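Putative pyridoxal phosphate-dependent transferase (Clostridium difficile, PDB 4DQ6) binds pyridoxal-5'-phosphate and belongs to the class I and II aminotransferase family, its two copies assembling as a dimer of fold-type I architecture. Local coordinates at residues D184-L189 with I217-I222; K116-E121 with N160-V165; S104-E109 with K259-A264; L35-A40 with Q368-A373. All coordinates share one frame; numbering follows the deposited sequence.

Contacts 1, 2 and 3 belong to the mixed seven-stranded sheet and its covering helices, whereas contact 4 ties residues 35-40 to strand 367-371 of the four-stranded antiparallel sheet. Contacts 2 and 3 touch directly: I117 CD1 meets I107 CG2 at 3.6 Å. Contacts 1 and 2 come within about 5 Å between nearest atoms without touching. Contact 4 lies on the other side of the chain's centre from contacts 1 and 3, with centres about 29 and 32 Å away. It is near the cofactor: the A40 side chain is about 5 Å from a bound pyridoxal-5'-phosphate; those of L105 and L186 are about 12 and 14 Å from a bound copy, not necessarily the same.

Contact 1. Residues D184-L189 with I217-I222; sequences DELKKL and IPMASI
Helical residues 184-189 pass beside the loop 217-222, L186 and M219 bringing their CA atoms to 6.5 Å, while 219-222 coil with helical torsions. This is helix-on-sheet packing of the fold-type I large domain: helix 183-195 lies on the central sheet, with L186 and L189 reaching L170 of strand 165-171, and the loop before helix 224-228 closes over the helix flank. No hydrogen bond crosses; the join is apolar. L186 is its hub. With CG anti to its carbonyl carbon (chi1 -66°), the side chain forks toward the loop, and CD1 approaches CB of I217 at 3.8 Å while CD2 faces the methyl end of M219. M219 starts with CG anti to its own N, then bends at chi2 and chi3, so that its CE sits between the two leucines and lies 3.7 Å from L189 CD2, the two chains crossing near a right angle. I222 puts its CD1 against L186 CB at 3.6 Å, and its CG2 crosses K187 obliquely, touching CG and CE of that lysine, each at 3.9 Å. The loop holds its own shape: P218 O takes both the backbone N and the hydroxyl of S221. E204 anchors M219 N, and N172 binds I217 O. That same carbonyl oxygen, I217 O, also lies 3.4 Å from L186 CD1.

Contact 2. Residues K116-E121 with N160-V165; sequences KIMIQE and NKIKDV
Strand 116-119 runs beside the turn that leads out of helix 155-161, and the CA atoms of K116 and V165 come to 4.7 Å. A type II beta turn, I162 to V165, joins that helix to strand 165-171, closed by V165 N on I162 O at 2.9 Å. No hydrogen bond joins the two segments directly; V165 CA makes a CA-H...O contact with K116 O, and one water accepts from K116 N and donates to D164 O. M118 supplies the apolar side-chain contacts to K161, I162 and V165. Its chain leaves with CG anti to the backbone N (chi1 -180°) and bends only at chi3, which carries CE to 3.7 Å from K161 CB, crossing that lysine at about a right angle, and to 4.3 Å from I162 CD1. M118 CB meets V165 CG1 at 4.0 Å. K161 runs out extended, and its NZ is held by D157 and I140 O. K116 lays its CD 4.0 Å from K163 O. The backbones of K116 and M118 bond to K166, L167 and I169. Helix 155-161 turns into strand 165-171, parallel and next to strand 116-119 in the mixed sheet, consistent with the large domain of fold-type I PLP proteins.

Contact 3. Residues S104-E109 with K259-A264; sequences SLLINE and KLLDDA
The methyl of A264 meets both E109 and L105, its CB lying 3.7 Å from E109 CG and 3.9 Å from L105 CD1. E109 bends at chi2 (-54°), so that CG, CD and OE2 all lie against that methyl. One turn earlier on the same helix as A264, L261 has CG anti to its backbone N (chi1 -173°), which sends both methyls across: CD1 reaches L105 CB at 3.8 Å, and CD2 meets L106 CD2 at 3.9 Å in an oblique crossing. L260 CD1 adds an apolar cover beside E109 O. The carboxylate is fixed from several directions: R267 forms a salt bridge with E109 OE2, N108 ND2 donates to the same oxygen at 3.0 Å from above the carboxylate plane, and a water links OE1, weakly, to L260 O. The arginine and the amide together would probably keep E109 ionised. The two helix segments cross at 114°, with axes 9.5 Å apart. Helix 255-267 packs L261 on I94 of strand 93-96, while S104 and I107 pack on helix 126-133; S104 OG bonds R267 O of the second subunit and L105 packs on its I268, so the crossing forms part of the dimer interface.

Contact 4. Residues L35-A40 with Q368-A373; sequences LPMWVA and QRINLA
Three hydrogen bonds join these segments, each from a donor on strand 367-371 to a carbonyl in the run following strand 35-36. N371 N gives its hydrogen to M37 O at 2.9 Å (161°). R369 NH2 reaches W38 O at 3.1 Å, and N371 ND2 reaches V39 O at 2.8 Å. All three donors stand above their carbonyl planes, yet W38 O lies in the guanidinium plane and V39 O in the amide plane. N371 has CG anti to its backbone N (chi1 -177°), which swings the amide across. ND2 has a second acceptor in D41 O, while OD1 takes A373 N at 2.9 Å in an Asx turn, so both ends of the amide are used. R369 is equally well occupied: NE donates to a water at 2.7 Å that can in turn donate to W38 O, among more acceptors than it has protons for; NH2 donates to a second water that also accepts from A40 N, and NH1 binds N175 of the pyridoxal-5'-phosphate pocket. M37, folded at chi2 and chi3, brings CE tightly to N371 O at 3.1 Å and to 4.0 Å from I370 CG2. V39 packs on Y65 of the second subunit. Such a buried guanidinium, ringed by neutral acceptors, probably stays charged, and its bonds connect the backbone of 38-40 to N175 at the cofactor.

Contact 1. Residues D184-L189 with I217-I222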
loop_
_atom_site.group_PDB
_atom_site.type_symbol
_atom_site.label_atom_id
_atom_site.label_comp_id
_atom_site.label_asym_id
_atom_site.label_seq_id
_atom_site.Cartn_x
_atom_site.Cartn_y
_atom_site.Cartn_z
ATOM N N ASP A 184 -24.912 -23.438 -10.640
ATOM C CA ASP A 184 -24.587 -24.804 -11.058
ATOM C C ASP A 184 -23.199 -24.957 -11.687
ATOM O O ASP A 184 -22.499 -25.999 -11.517
ATOM C CB ASP A 184 -25.648 -25.377 -11.989
ATOM C CG ASP A 184 -26.972 -25.731 -11.271
ATOM O OD1 ASP A 184 -27.028 -25.748 -10.030
ATOM O OD2 ASP A 184 -27.943 -26.066 -12.008
ATOM N N GLU A 185 -22.736 -23.926 -12.392
ATOM C CA GLU A 185 -21.378 -23.976 -12.917
ATOM C C GLU A 185 -20.340 -23.935 -11.791
ATOM O O GLU A 185 -19.317 -24.611 -11.826
ATOM C CB GLU A 185 -21.101 -22.851 -13.913
ATOM C CG GLU A 185 -21.753 -23.032 -15.253
ATOM C CD GLU A 185 -21.620 -21.810 -16.145
ATOM O OE1 GLU A 185 -22.038 -20.755 -15.690
ATOM O OE2 GLU A 185 -21.105 -21.952 -17.284
ATOM N N LEU A 186 -20.617 -23.143 -10.773
ATOM C CA LEU A 186 -19.722 -23.010 -9.636
ATOM C C LEU A 186 -19.754 -24.246 -8.755
ATOM O O LEU A 186 -18.694 -24.714 -8.286
ATOM C CB LEU A 186 -20.108 -21.792 -8.821
ATOM C CG LEU A 186 -19.890 -20.466 -9.556
ATOM C CD1 LEU A 186 -20.603 -19.364 -8.787
ATOM C CD2 LEU A 186 -18.395 -20.196 -9.690
ATOM N N LYS A 187 -20.926 -24.854 -8.622
ATOM C CA LYS A 187 -21.008 -26.139 -7.883
ATOM C C LYS A 187 -20.182 -27.198 -8.541
ATOM O O LYS A 187 -19.485 -27.938 -7.866
ATOM C CB LYS A 187 -22.441 -26.629 -7.854
ATOM C CG LYS A 187 -23.295 -25.866 -6.876
ATOM C CD LYS A 187 -24.772 -26.248 -7.054
ATOM C CE LYS A 187 -25.526 -26.059 -5.753
ATOM N NZ LYS A 187 -26.619 -27.072 -5.682
ATOM N N LYS A 188 -20.260 -27.283 -9.864
ATOM C CA LYS A 188 -19.477 -28.342 -10.536
ATOM C C LYS A 188 -17.985 -28.147 -10.306
ATOM O O LYS A 188 -17.258 -29.087 -10.005
ATOM C CB LYS A 188 -19.844 -28.404 -12.007
ATOM C CG LYS A 188 -19.380 -29.698 -12.670
ATOM C CD LYS A 188 -20.082 -29.852 -14.007
ATOM C CE LYS A 188 -19.389 -30.858 -14.883
ATOM N NZ LYS A 188 -19.718 -32.230 -14.447
ATOM N N LEU A 189 -17.498 -26.916 -10.383
ATOM C CA LEU A 189 -16.086 -26.617 -10.126
ATOM C C LEU A 189 -15.716 -26.902 -8.682
ATOM O O LEU A 189 -14.666 -27.465 -8.393
ATOM C CB LEU A 189 -15.772 -25.137 -10.446
ATOM C CG LEU A 189 -14.387 -24.585 -10.092
ATOM C CD1 LEU A 189 -13.316 -25.404 -10.868
ATOM C CD2 LEU A 189 -14.450 -23.028 -10.310
ATOM N N ILE A 217 -22.931 -14.766 -7.821
ATOM C CA ILE A 217 -22.939 -15.793 -6.759
ATOM C C ILE A 217 -21.520 -15.951 -6.216
ATOM O O ILE A 217 -20.662 -16.469 -6.931
ATOM C CB ILE A 217 -23.358 -17.165 -7.338
ATOM C CG1 ILE A 217 -24.680 -17.083 -8.092
ATOM C CG2 ILE A 217 -23.374 -18.228 -6.248
ATOM C CD1 ILE A 217 -25.855 -16.602 -7.296
ATOM N N PRO A 218 -21.238 -15.525 -4.992
ATOM C CA PRO A 218 -19.939 -15.752 -4.418
ATOM C C PRO A 218 -19.769 -17.263 -4.306
ATOM O O PRO A 218 -20.630 -17.961 -3.759
ATOM C CB PRO A 218 -20.006 -15.015 -3.063
ATOM C CG PRO A 218 -21.127 -14.028 -3.268
ATOM C CD PRO A 218 -22.086 -14.690 -4.146
ATOM N N MET A 219 -18.610 -17.743 -4.726
ATOM C CA MET A 219 -18.377 -19.154 -4.622
ATOM C C MET A 219 -18.524 -19.673 -3.199
ATOM O O MET A 219 -19.074 -20.752 -2.939
ATOM C CB MET A 219 -16.979 -19.438 -5.155
ATOM C CG MET A 219 -16.460 -20.854 -4.939
ATOM S SD MET A 219 -17.366 -22.204 -5.771
ATOM C CE MET A 219 -16.306 -22.418 -7.203
ATOM N N ALA A 220 -17.982 -18.929 -2.256
ATOM C CA ALA A 220 -18.013 -19.338 -0.851
ATOM C C ALA A 220 -19.413 -19.334 -0.254
ATOM O O ALA A 220 -19.606 -19.897 0.828
ATOM C CB ALA A 220 -17.147 -18.368 -0.035
ATOM N N SER A 221 -20.386 -18.725 -0.931
ATOM C CA SER A 221 -21.739 -18.549 -0.408
ATOM C C SER A 221 -22.659 -19.763 -0.652
ATOM O O SER A 221 -23.781 -19.825 -0.155
ATOM C CB SER A 221 -22.405 -17.302 -1.019
ATOM O OG SER A 221 -22.842 -17.516 -2.357
ATOM N N ILE A 222 -22.185 -20.694 -1.472
ATOM C CA ILE A 222 -23.056 -21.774 -1.988
ATOM C C ILE A 222 -23.394 -22.845 -0.940
ATOM O O ILE A 222 -24.525 -23.344 -0.901
ATOM C CB ILE A 222 -22.440 -22.402 -3.244
ATOM C CG1 ILE A 222 -22.418 -21.331 -4.335
ATOM C CG2 ILE A 222 -23.224 -23.655 -3.712
ATOM C CD1 ILE A 222 -21.663 -21.789 -5.576
#

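Contact 2. Residues K116-E121 with N160-V165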
loop_
_atom_site.group_PDB
_atom_site.type_symbol
_atom_site.label_atom_id
_atom_site.label_comp_id
_atom_site.label_asym_id
_atom_site.label_seq_id
_atom_site.Cartn_x
_atom_site.Cartn_y
_atom_site.Cartn_z
ATOM N N LYS A 116 1.972 -26.754 -7.949
ATOM C CA LYS A 116 1.103 -26.430 -9.082
ATOM C C LYS A 116 -0.148 -25.643 -8.651
ATOM O O LYS A 116 -0.746 -25.963 -7.630
ATOM C CB LYS A 116 0.690 -27.704 -9.823
ATOM C CG LYS A 116 1.804 -28.393 -10.596
ATOM C CD LYS A 116 1.341 -29.787 -10.999
ATOM C CE LYS A 116 2.392 -30.515 -11.806
ATOM N NZ LYS A 116 3.347 -31.199 -10.898
ATOM N N ILE A 117 -0.486 -24.608 -9.437
ATOM C CA ILE A 117 -1.619 -23.710 -9.237
ATOM C C ILE A 117 -2.284 -23.588 -10.601
ATOM O O ILE A 117 -1.614 -23.319 -11.622
ATOM C CB ILE A 117 -1.142 -22.330 -8.742
ATOM C CG1 ILE A 117 -0.454 -22.443 -7.362
ATOM C CG2 ILE A 117 -2.341 -21.378 -8.736
ATOM C CD1 ILE A 117 0.116 -21.148 -6.809
ATOM N N MET A 118 -3.607 -23.745 -10.596
ATOM C CA MET A 118 -4.382 -23.796 -11.799
ATOM C C MET A 118 -5.165 -22.523 -12.006
ATOM O O MET A 118 -5.736 -21.961 -11.033
ATOM C CB MET A 118 -5.331 -25.010 -11.771
ATOM C CG MET A 118 -6.184 -25.153 -12.995
ATOM S SD MET A 118 -7.303 -26.583 -13.086
ATOM C CE MET A 118 -6.173 -27.904 -13.430
ATOM N N ILE A 119 -5.125 -22.052 -13.260
ATOM C CA ILE A 119 -5.987 -20.896 -13.701
ATOM C C ILE A 119 -6.729 -21.252 -14.981
ATOM O O ILE A 119 -6.422 -22.303 -15.606
ATOM C CB ILE A 119 -5.203 -19.576 -13.905
ATOM C CG1 ILE A 119 -4.308 -19.632 -15.127
ATOM C CG2 ILE A 119 -4.453 -19.135 -12.624
ATOM C CD1 ILE A 119 -3.611 -18.306 -15.451
ATOM N N GLN A 120 -7.749 -20.493 -15.389
ATOM C CA GLN A 120 -8.460 -20.686 -16.661
ATOM C C GLN A 120 -8.247 -19.498 -17.588
ATOM O O GLN A 120 -8.655 -18.362 -17.267
ATOM C CB GLN A 120 -9.951 -20.846 -16.430
ATOM C CG GLN A 120 -10.343 -21.923 -15.437
ATOM C CD GLN A 120 -11.801 -21.909 -15.056
ATOM O OE1 GLN A 120 -12.299 -20.947 -14.467
ATOM N NE2 GLN A 120 -12.513 -22.980 -15.381
ATOM N N GLU A 121 -7.619 -19.708 -18.708
ATOM C CA GLU A 121 -7.367 -18.661 -19.711
ATOM C C GLU A 121 -8.370 -18.725 -20.859
ATOM O O GLU A 121 -8.919 -19.768 -21.161
ATOM C CB GLU A 121 -5.941 -18.825 -20.236
ATOM C CG GLU A 121 -4.958 -18.331 -19.159
ATOM C CD GLU A 121 -3.525 -18.160 -19.611
ATOM O OE1 GLU A 121 -3.181 -18.737 -20.646
ATOM O OE2 GLU A 121 -2.744 -17.438 -18.915
ATOM N N ASN A 160 -8.551 -33.557 -15.812
ATOM C CA ASN A 160 -7.397 -34.202 -16.441
ATOM C C ASN A 160 -6.058 -33.634 -15.944
ATOM O O ASN A 160 -5.033 -34.295 -15.967
ATOM C CB ASN A 160 -7.464 -34.021 -17.953
ATOM C CG ASN A 160 -8.200 -35.158 -18.653
ATOM O OD1 ASN A 160 -8.868 -35.950 -17.989
ATOM N ND2 ASN A 160 -8.177 -35.180 -19.986
ATOM N N LYS A 161 -6.082 -32.377 -15.516
ATOM C CA LYS A 161 -4.874 -31.653 -15.118
ATOM C C LYS A 161 -4.770 -31.413 -13.607
ATOM O O LYS A 161 -3.825 -30.751 -13.174
ATOM C CB LYS A 161 -4.784 -30.304 -15.857
ATOM C CG LYS A 161 -4.685 -30.360 -17.368
ATOM C CD LYS A 161 -4.644 -28.966 -17.990
ATOM C CE LYS A 161 -4.605 -29.004 -19.498
ATOM N NZ LYS A 161 -5.089 -27.746 -20.138
ATOM N N ILE A 162 -5.690 -31.978 -12.813
ATOM C CA ILE A 162 -5.827 -31.666 -11.375
ATOM C C ILE A 162 -4.753 -32.290 -10.483
ATOM O O ILE A 162 -4.484 -31.766 -9.385
ATOM C CB ILE A 162 -7.217 -32.086 -10.824
ATOM C CG1 ILE A 162 -7.641 -31.212 -9.642
ATOM C CG2 ILE A 162 -7.234 -33.534 -10.370
ATOM C CD1 ILE A 162 -7.915 -29.770 -9.956
ATOM N N LYS A 163 -4.157 -33.392 -10.918
ATOM C CA LYS A 163 -3.277 -34.120 -9.977
ATOM C C LYS A 163 -2.160 -33.221 -9.410
ATOM O O LYS A 163 -1.318 -32.657 -10.158
ATOM C CB LYS A 163 -2.677 -35.396 -10.581
ATOM C CG LYS A 163 -1.853 -36.248 -9.578
ATOM C CD LYS A 163 -1.339 -37.566 -10.127
ATOM C CE LYS A 163 -0.381 -38.159 -9.113
ATOM N NZ LYS A 163 -0.454 -39.630 -9.071
ATOM N N ASP A 164 -2.104 -33.214 -8.078
ATOM C CA ASP A 164 -1.128 -32.434 -7.275
ATOM C C ASP A 164 -1.295 -30.906 -7.334
ATOM O O ASP A 164 -0.463 -30.233 -6.796
ATOM C CB ASP A 164 0.323 -32.792 -7.618
ATOM C CG ASP A 164 0.687 -34.232 -7.240
ATOM O OD1 ASP A 164 0.201 -34.770 -6.188
ATOM O OD2 ASP A 164 1.486 -34.811 -8.010
ATOM N N VAL A 165 -2.340 -30.370 -7.984
ATOM C CA VAL A 165 -2.625 -28.958 -7.907
ATOM C C VAL A 165 -2.988 -28.661 -6.466
ATOM O O VAL A 165 -3.764 -29.396 -5.820
ATOM C CB VAL A 165 -3.776 -28.634 -8.862
ATOM C CG1 VAL A 165 -4.314 -27.213 -8.632
ATOM C CG2 VAL A 165 -3.295 -28.729 -10.275
HETATM O O HOH W 1 2.317 -29.426 -6.927
#

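Contact 3. Residues S104-E109 with K259-A264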
loop_
_atom_site.group_PDB
_atom_site.type_symbol
_atom_site.label_atom_id
_atom_site.label_comp_id
_atom_site.label_asym_id
_atom_site.label_seq_id
_atom_site.Cartn_x
_atom_site.Cartn_y
_atom_site.Cartn_z
ATOM N N SER A 104 -0.885 -12.940 -4.025
ATOM C CA SER A 104 0.539 -13.251 -4.035
ATOM C C SER A 104 0.956 -13.754 -2.655
ATOM O O SER A 104 1.663 -14.774 -2.555
ATOM C CB SER A 104 1.388 -12.009 -4.315
ATOM O OG SER A 104 2.753 -12.322 -4.452
ATOM N N LEU A 105 0.531 -13.124 -1.569
ATOM C CA LEU A 105 0.893 -13.569 -0.218
ATOM C C LEU A 105 0.244 -14.955 0.041
ATOM O O LEU A 105 0.882 -15.826 0.640
ATOM C CB LEU A 105 0.529 -12.570 0.860
ATOM C CG LEU A 105 1.320 -11.295 0.828
ATOM C CD1 LEU A 105 0.839 -10.445 2.005
ATOM C CD2 LEU A 105 2.803 -11.327 0.838
ATOM N N LEU A 106 -1.030 -15.126 -0.341
ATOM C CA LEU A 106 -1.719 -16.416 -0.178
ATOM C C LEU A 106 -0.938 -17.532 -0.849
ATOM O O LEU A 106 -0.790 -18.637 -0.294
ATOM C CB LEU A 106 -3.140 -16.352 -0.691
ATOM C CG LEU A 106 -4.142 -15.513 0.146
ATOM C CD1 LEU A 106 -5.436 -15.267 -0.621
ATOM C CD2 LEU A 106 -4.374 -16.256 1.471
ATOM N N ILE A 107 -0.446 -17.283 -2.046
ATOM C CA ILE A 107 0.318 -18.303 -2.796
ATOM C C ILE A 107 1.574 -18.646 -2.038
ATOM O O ILE A 107 1.935 -19.874 -1.873
ATOM C CB ILE A 107 0.670 -17.794 -4.217
ATOM C CG1 ILE A 107 -0.564 -17.843 -5.107
ATOM C CG2 ILE A 107 1.814 -18.627 -4.792
ATOM C CD1 ILE A 107 -0.411 -17.127 -6.436
ATOM N N ASN A 108 2.341 -17.677 -1.606
ATOM C CA ASN A 108 3.524 -17.946 -0.824
ATOM C C ASN A 108 3.255 -18.746 0.449
ATOM O O ASN A 108 4.070 -19.669 0.793
ATOM C CB ASN A 108 4.241 -16.653 -0.453
ATOM C CG ASN A 108 5.611 -16.915 0.120
ATOM O OD1 ASN A 108 6.534 -17.434 -0.573
ATOM N ND2 ASN A 108 5.751 -16.645 1.408
ATOM N N GLU A 109 2.159 -18.467 1.144
ATOM C CA GLU A 109 1.867 -19.080 2.457
ATOM C C GLU A 109 1.164 -20.440 2.365
ATOM O O GLU A 109 1.364 -21.284 3.249
ATOM C CB GLU A 109 1.057 -18.140 3.350
ATOM C CG GLU A 109 1.684 -16.787 3.655
ATOM C CD GLU A 109 3.099 -16.904 4.232
ATOM O OE1 GLU A 109 3.368 -17.774 5.125
ATOM O OE2 GLU A 109 4.002 -16.158 3.765
ATOM N N LYS A 259 -5.034 -16.606 9.786
ATOM C CA LYS A 259 -3.808 -16.366 10.514
ATOM C C LYS A 259 -2.627 -16.315 9.578
ATOM O O LYS A 259 -1.744 -15.520 9.751
ATOM C CB LYS A 259 -3.550 -17.447 11.569
ATOM C CG LYS A 259 -2.202 -17.279 12.245
ATOM C CD LYS A 259 -1.991 -18.253 13.397
ATOM C CE LYS A 259 -1.084 -17.631 14.447
ATOM N NZ LYS A 259 0.313 -17.483 13.985
ATOM N N LEU A 260 -2.610 -17.201 8.595
ATOM C CA LEU A 260 -1.489 -17.239 7.689
ATOM C C LEU A 260 -1.364 -15.938 6.913
ATOM O O LEU A 260 -0.282 -15.421 6.743
ATOM C CB LEU A 260 -1.686 -18.340 6.668
ATOM C CG LEU A 260 -1.262 -19.766 6.978
ATOM C CD1 LEU A 260 -1.542 -20.525 5.706
ATOM C CD2 LEU A 260 0.207 -19.855 7.346
ATOM N N LEU A 261 -2.483 -15.450 6.400
ATOM C CA LEU A 261 -2.463 -14.204 5.644
ATOM C C LEU A 261 -2.173 -13.015 6.534
ATOM O O LEU A 261 -1.435 -12.127 6.167
ATOM C CB LEU A 261 -3.766 -13.982 4.881
ATOM C CG LEU A 261 -3.758 -12.779 3.922
ATOM C CD1 LEU A 261 -2.558 -12.891 2.989
ATOM C CD2 LEU A 261 -5.036 -12.751 3.107
ATOM N N ASP A 262 -2.793 -13.012 7.704
ATOM C CA ASP A 262 -2.516 -11.979 8.678
ATOM C C ASP A 262 -1.027 -11.887 8.950
ATOM O O ASP A 262 -0.465 -10.774 8.959
ATOM C CB ASP A 262 -3.315 -12.191 9.934
ATOM C CG ASP A 262 -3.493 -10.904 10.767
ATOM O OD1 ASP A 262 -3.841 -9.830 10.207
ATOM O OD2 ASP A 262 -3.348 -11.036 11.982
ATOM N N ASP A 263 -0.394 -13.019 9.209
ATOM C CA ASP A 263 0.996 -13.012 9.538
ATOM C C ASP A 263 1.884 -12.622 8.333
ATOM O O ASP A 263 2.930 -12.018 8.527
ATOM C CB ASP A 263 1.379 -14.418 9.992
ATOM C CG ASP A 263 0.893 -14.722 11.391
ATOM O OD1 ASP A 263 0.355 -13.829 12.110
ATOM O OD2 ASP A 263 1.047 -15.896 11.787
ATOM N N ALA A 264 1.452 -12.963 7.102
ATOM C CA ALA A 264 2.162 -12.494 5.883
ATOM C C ALA A 264 2.100 -10.999 5.753
ATOM O O ALA A 264 3.111 -10.342 5.461
ATOM C CB ALA A 264 1.619 -13.172 4.636
HETATM O O HOH W 2 2.238 -16.363 7.230
#

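Contact 4. Residues L35-A40 with Q368-A373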
loop_
_atom_site.group_PDB
_atom_site.type_symbol
_atom_site.label_atom_id
_atom_site.label_comp_id
_atom_site.label_asym_id
_atom_site.label_seq_id
_atom_site.Cartn_x
_atom_site.Cartn_y
_atom_site.Cartn_z
ATOM N N LEU A 35 -6.615 7.280 -28.265
ATOM C CA LEU A 35 -7.848 7.313 -27.481
ATOM C C LEU A 35 -7.801 6.051 -26.591
ATOM O O LEU A 35 -7.792 4.957 -27.114
ATOM C CB LEU A 35 -9.083 7.257 -28.389
ATOM C CG LEU A 35 -10.492 7.432 -27.771
ATOM C CD1 LEU A 35 -11.492 7.981 -28.788
ATOM C CD2 LEU A 35 -11.038 6.125 -27.243
ATOM N N PRO A 36 -7.807 6.220 -25.270
ATOM C CA PRO A 36 -7.579 5.045 -24.403
ATOM C C PRO A 36 -8.858 4.289 -24.058
ATOM O O PRO A 36 -9.799 4.845 -23.494
ATOM C CB PRO A 36 -6.965 5.684 -23.149
ATOM C CG PRO A 36 -7.616 7.006 -23.102
ATOM C CD PRO A 36 -7.743 7.479 -24.511
ATOM N N MET A 37 -8.876 2.993 -24.340
ATOM C CA MET A 37 -9.990 2.140 -23.979
ATOM C C MET A 37 -9.471 0.836 -23.398
ATOM O O MET A 37 -10.074 -0.246 -23.629
ATOM C CB MET A 37 -10.835 1.818 -25.223
ATOM C CG MET A 37 -11.346 3.030 -25.983
ATOM S SD MET A 37 -12.617 3.992 -25.143
ATOM C CE MET A 37 -14.083 2.958 -25.374
ATOM N N TRP A 38 -8.385 0.938 -22.667
ATOM C CA TRP A 38 -7.618 -0.266 -22.324
ATOM C C TRP A 38 -7.747 -0.546 -20.846
ATOM O O TRP A 38 -8.661 -1.279 -20.415
ATOM C CB TRP A 38 -6.174 -0.156 -22.884
ATOM C CG TRP A 38 -5.334 1.003 -22.348
ATOM C CD1 TRP A 38 -5.558 2.385 -22.483
ATOM C CD2 TRP A 38 -4.068 0.898 -21.627
ATOM N NE1 TRP A 38 -4.576 3.097 -21.865
ATOM C CE2 TRP A 38 -3.638 2.260 -21.352
ATOM C CE3 TRP A 38 -3.279 -0.166 -21.164
ATOM C CZ2 TRP A 38 -2.479 2.546 -20.664
ATOM C CZ3 TRP A 38 -2.115 0.133 -20.454
ATOM C CH2 TRP A 38 -1.701 1.467 -20.233
ATOM N N VAL A 39 -6.915 0.093 -20.033
ATOM C CA VAL A 39 -6.904 -0.085 -18.562
ATOM C C VAL A 39 -8.311 -0.036 -17.960
ATOM O O VAL A 39 -9.085 0.908 -18.242
ATOM C CB VAL A 39 -6.054 1.073 -17.953
ATOM C CG1 VAL A 39 -6.469 1.409 -16.497
ATOM C CG2 VAL A 39 -4.567 0.763 -18.105
ATOM N N ALA A 40 -8.638 -0.944 -17.052
ATOM C CA ALA A 40 -9.936 -0.994 -16.368
ATOM C C ALA A 40 -10.023 -0.023 -15.187
ATOM O O ALA A 40 -10.036 -0.416 -14.018
ATOM C CB ALA A 40 -10.203 -2.464 -15.911
ATOM N N GLN A 368 -9.583 -8.455 -28.952
ATOM C CA GLN A 368 -9.204 -7.242 -28.232
ATOM C C GLN A 368 -10.269 -6.972 -27.186
ATOM O O GLN A 368 -11.453 -7.220 -27.415
ATOM C CB GLN A 368 -9.161 -6.009 -29.161
ATOM C CG GLN A 368 -8.239 -6.187 -30.350
ATOM C CD GLN A 368 -6.768 -5.932 -30.025
ATOM O OE1 GLN A 368 -6.474 -5.003 -29.254
ATOM N NE2 GLN A 368 -5.849 -6.676 -30.681
ATOM N N ARG A 369 -9.829 -6.452 -26.056
ATOM C CA ARG A 369 -10.700 -5.990 -24.974
ATOM C C ARG A 369 -10.859 -4.466 -24.920
ATOM O O ARG A 369 -9.887 -3.723 -24.941
ATOM C CB ARG A 369 -10.181 -6.519 -23.638
ATOM C CG ARG A 369 -11.203 -6.559 -22.540
ATOM C CD ARG A 369 -10.575 -6.656 -21.161
ATOM N NE ARG A 369 -9.832 -5.450 -20.760
ATOM C CZ ARG A 369 -9.137 -5.356 -19.652
ATOM N NH1 ARG A 369 -9.027 -6.416 -18.810
ATOM N NH2 ARG A 369 -8.531 -4.222 -19.343
ATOM N N ILE A 370 -12.130 -4.084 -24.873
ATOM C CA ILE A 370 -12.545 -2.692 -24.950
ATOM C C ILE A 370 -13.278 -2.276 -23.660
ATOM O O ILE A 370 -14.247 -2.904 -23.256
ATOM C CB ILE A 370 -13.445 -2.409 -26.147
ATOM C CG1 ILE A 370 -12.880 -3.040 -27.434
ATOM C CG2 ILE A 370 -13.574 -0.908 -26.334
ATOM C CD1 ILE A 370 -13.736 -2.913 -28.671
ATOM N N ASN A 371 -12.770 -1.208 -23.042
ATOM C CA ASN A 371 -13.348 -0.615 -21.855
ATOM C C ASN A 371 -14.511 0.323 -22.138
ATOM O O ASN A 371 -14.285 1.368 -22.735
ATOM C CB ASN A 371 -12.252 0.071 -21.041
ATOM C CG ASN A 371 -12.737 0.665 -19.741
ATOM O OD1 ASN A 371 -13.932 0.917 -19.536
ATOM N ND2 ASN A 371 -11.780 1.035 -18.897
ATOM N N LEU A 372 -15.730 -0.051 -21.730
ATOM C CA LEU A 372 -16.944 0.735 -22.019
ATOM C C LEU A 372 -17.412 1.622 -20.913
ATOM O O LEU A 372 -18.530 2.195 -20.998
ATOM C CB LEU A 372 -18.056 -0.224 -22.496
ATOM C CG LEU A 372 -18.196 -0.344 -24.019
ATOM C CD1 LEU A 372 -16.869 -0.723 -24.679
ATOM C CD2 LEU A 372 -19.338 -1.309 -24.377
ATOM N N ALA A 373 -16.637 1.792 -19.851
ATOM C CA ALA A 373 -17.000 2.656 -18.717
ATOM C C ALA A 373 -16.503 4.043 -19.023
ATOM O O ALA A 373 -15.570 4.575 -18.408
ATOM C CB ALA A 373 -16.386 2.128 -17.395
HETATM O O HOH W 3 -10.097 -3.059 -22.049
HETATM O O HOH W 4 -6.861 -3.658 -16.716
#